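UDP-N-Acetylglucosamine 2-Epimerase (Thermus thermophilus, PDB 1V4V) probably catalyses the interconversion of UDP-N-acetylglucosamine and UDP-N-acetylmannosamine by epimerisation at C2 of the sugar. Local coordinates at residues A92-V97 with A362-L367. Numbering follows the deposited sequence.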
loop_
_atom_site.group_PDB
_atom_site.type_symbol
_atom_site.label_atom_id
_atom_site.label_comp_id
_atom_site.label_asym_id
_atom_site.label_seq_id
_atom_site.Cartn_x
_atom_site.Cartn_y
_atom_site.Cartn_z
ATOM N N ALA A 92 12.157 3.396 -17.612
ATOM C CA ALA A 92 11.815 2.130 -16.976
ATOM C C ALA A 92 10.545 1.464 -17.489
ATOM O O ALA A 92 9.497 2.100 -17.606
ATOM C CB ALA A 92 11.713 2.327 -15.449
ATOM N N ASP A 93 10.650 0.170 -17.781
ATOM C CA ASP A 93 9.515 -0.621 -18.238
ATOM C C ASP A 93 9.032 -1.479 -17.076
ATOM O O ASP A 93 7.940 -2.056 -17.112
ATOM C CB ASP A 93 9.913 -1.525 -19.408
ATOM C CG ASP A 93 10.184 -0.744 -20.678
ATOM O OD1 ASP A 93 11.368 -0.558 -21.031
ATOM O OD2 ASP A 93 9.202 -0.310 -21.314
ATOM N N TYR A 94 9.859 -1.553 -16.038
ATOM C CA TYR A 94 9.531 -2.328 -14.851
ATOM C C TYR A 94 10.410 -1.821 -13.716
ATOM O O TYR A 94 11.546 -1.407 -13.938
ATOM C CB TYR A 94 9.791 -3.821 -15.099
ATOM C CG TYR A 94 8.900 -4.738 -14.293
ATOM C CD1 TYR A 94 9.183 -5.038 -12.959
ATOM C CD2 TYR A 94 7.737 -5.267 -14.852
ATOM C CE1 TYR A 94 8.321 -5.838 -12.206
ATOM C CE2 TYR A 94 6.879 -6.062 -14.113
ATOM C CZ TYR A 94 7.174 -6.343 -12.792
ATOM O OH TYR A 94 6.300 -7.118 -12.075
ATOM N N VAL A 95 9.871 -1.840 -12.503
ATOM C CA VAL A 95 10.616 -1.384 -11.341
ATOM C C VAL A 95 10.618 -2.451 -10.257
ATOM O O VAL A 95 9.592 -3.056 -9.966
ATOM C CB VAL A 95 10.005 -0.097 -10.749
ATOM C CG1 VAL A 95 10.830 0.362 -9.543
ATOM C CG2 VAL A 95 9.973 0.998 -11.804
ATOM N N LEU A 96 11.782 -2.683 -9.667
ATOM C CA LEU A 96 11.899 -3.659 -8.595
ATOM C C LEU A 96 12.321 -2.938 -7.324
ATOM O O LEU A 96 13.239 -2.125 -7.340
ATOM C CB LEU A 96 12.941 -4.733 -8.944
ATOM C CG LEU A 96 12.625 -5.698 -10.091
ATOM C CD1 LEU A 96 13.787 -6.665 -10.282
ATOM C CD2 LEU A 96 11.351 -6.468 -9.794
ATOM N N VAL A 97 11.616 -3.206 -6.231
ATOM C CA VAL A 97 11.973 -2.607 -4.957
ATOM C C VAL A 97 12.118 -3.740 -3.962
ATOM O O VAL A 97 11.679 -4.864 -4.213
ATOM C CB VAL A 97 10.918 -1.574 -4.455
ATOM C CG1 VAL A 97 10.900 -0.354 -5.382
ATOM C CG2 VAL A 97 9.541 -2.206 -4.379
ATOM N N ALA A 362 10.823 -11.081 -16.638
ATOM C CA ALA A 362 10.841 -11.348 -18.073
ATOM C C ALA A 362 9.466 -11.845 -18.515
ATOM O O ALA A 362 8.965 -11.463 -19.575
ATOM C CB ALA A 362 11.906 -12.389 -18.394
ATOM N N TRP A 363 8.863 -12.694 -17.693
ATOM C CA TRP A 363 7.544 -13.246 -17.975
ATOM C C TRP A 363 6.487 -12.144 -18.024
ATOM O O TRP A 363 5.633 -12.133 -18.912
ATOM C CB TRP A 363 7.179 -14.279 -16.907
ATOM C CG TRP A 363 5.741 -14.688 -16.918
ATOM C CD1 TRP A 363 5.051 -15.240 -17.959
ATOM C CD2 TRP A 363 4.817 -14.589 -15.829
ATOM N NE1 TRP A 363 3.754 -15.492 -17.584
ATOM C CE2 TRP A 363 3.583 -15.103 -16.281
ATOM C CE3 TRP A 363 4.914 -14.116 -14.512
ATOM C CZ2 TRP A 363 2.449 -15.158 -15.464
ATOM C CZ3 TRP A 363 3.786 -14.171 -13.698
ATOM C CH2 TRP A 363 2.568 -14.691 -14.179
ATOM N N ARG A 364 6.543 -11.220 -17.067
ATOM C CA ARG A 364 5.595 -10.113 -17.026
ATOM C C ARG A 364 5.763 -9.216 -18.241
ATOM O O ARG A 364 4.794 -8.627 -18.726
ATOM C CB ARG A 364 5.786 -9.278 -15.756
ATOM C CG ARG A 364 5.201 -9.900 -14.502
ATOM C CD ARG A 364 3.744 -10.264 -14.728
ATOM N NE ARG A 364 2.948 -10.141 -13.516
ATOM C CZ ARG A 364 1.719 -10.627 -13.382
ATOM N NH1 ARG A 364 1.149 -11.271 -14.390
ATOM N NH2 ARG A 364 1.061 -10.462 -12.243
ATOM N N LEU A 365 6.997 -9.111 -18.725
ATOM C CA LEU A 365 7.300 -8.282 -19.882
ATOM C C LEU A 365 7.147 -9.058 -21.191
ATOM O O LEU A 365 7.495 -8.556 -22.261
ATOM C CB LEU A 365 8.722 -7.723 -19.770
ATOM C CG LEU A 365 8.977 -6.749 -18.614
ATOM C CD1 LEU A 365 10.454 -6.415 -18.540
ATOM C CD2 LEU A 365 8.154 -5.483 -18.813
ATOM N N GLY A 366 6.635 -10.281 -21.094
ATOM C CA GLY A 366 6.431 -11.108 -22.272
ATOM C C GLY A 366 7.700 -11.546 -22.982
ATOM O O GLY A 366 7.726 -11.647 -24.209
ATOM N N LEU A 367 8.754 -11.812 -22.215
ATOM C CA LEU A 367 10.028 -12.242 -22.784
ATOM C C LEU A 367 10.413 -13.634 -22.297
ATOM O O LEU A 367 11.594 -13.977 -22.248
ATOM C CB LEU A 367 11.140 -11.255 -22.416
ATOM C CG LEU A 367 11.067 -9.840 -22.993
ATOM C CD1 LEU A 367 12.235 -9.015 -22.476
ATOM C CD2 LEU A 367 11.099 -9.903 -24.514
#
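The ring of Tyr94 meets Arg364 and Leu365 obliquely: its CE2 lies 3.8 Å from CB of Arg364 and its CD2 4.0 Å from CD2 of Leu365. The guanidinium of Arg364 is turned 37° from this ring. The side chains of Trp363 and Arg364 overlap off-centre: Trp363 CZ3 sits 3.7 Å above the guanidinium plane, and Arg364 CD lies over a face of the indole. With CG of Tyr94 roughly anti to the backbone N (chi1 -151°), the ring lies against Arg364 and Leu365 at the helix end, and its OH is 3.9 Å from CG of Arg364. OD2 of Asp148 takes a hydrogen bond from this hydroxyl and forms a salt bridge with NE of Arg364, while NH1 pairs with Glu169, so a single carboxylate oxygen joins the two polar ends. Strand 94-98 lies in the parallel sheet of one Rossmann-like GT-B domain, onto which the C-terminal helix 353-364 packs back. A Schellman motif with Gly366 at positive phi ends the helix: Leu367 N bonds to Ala362 O (2.7 Å), Gly366 N to Trp363 O (3.0 Å). Leu365 sets CD2 3.8 Å from Asp93 O and touches Lys6 of adjacent strand 6-12 and Leu34 of strand 34-40 beyond.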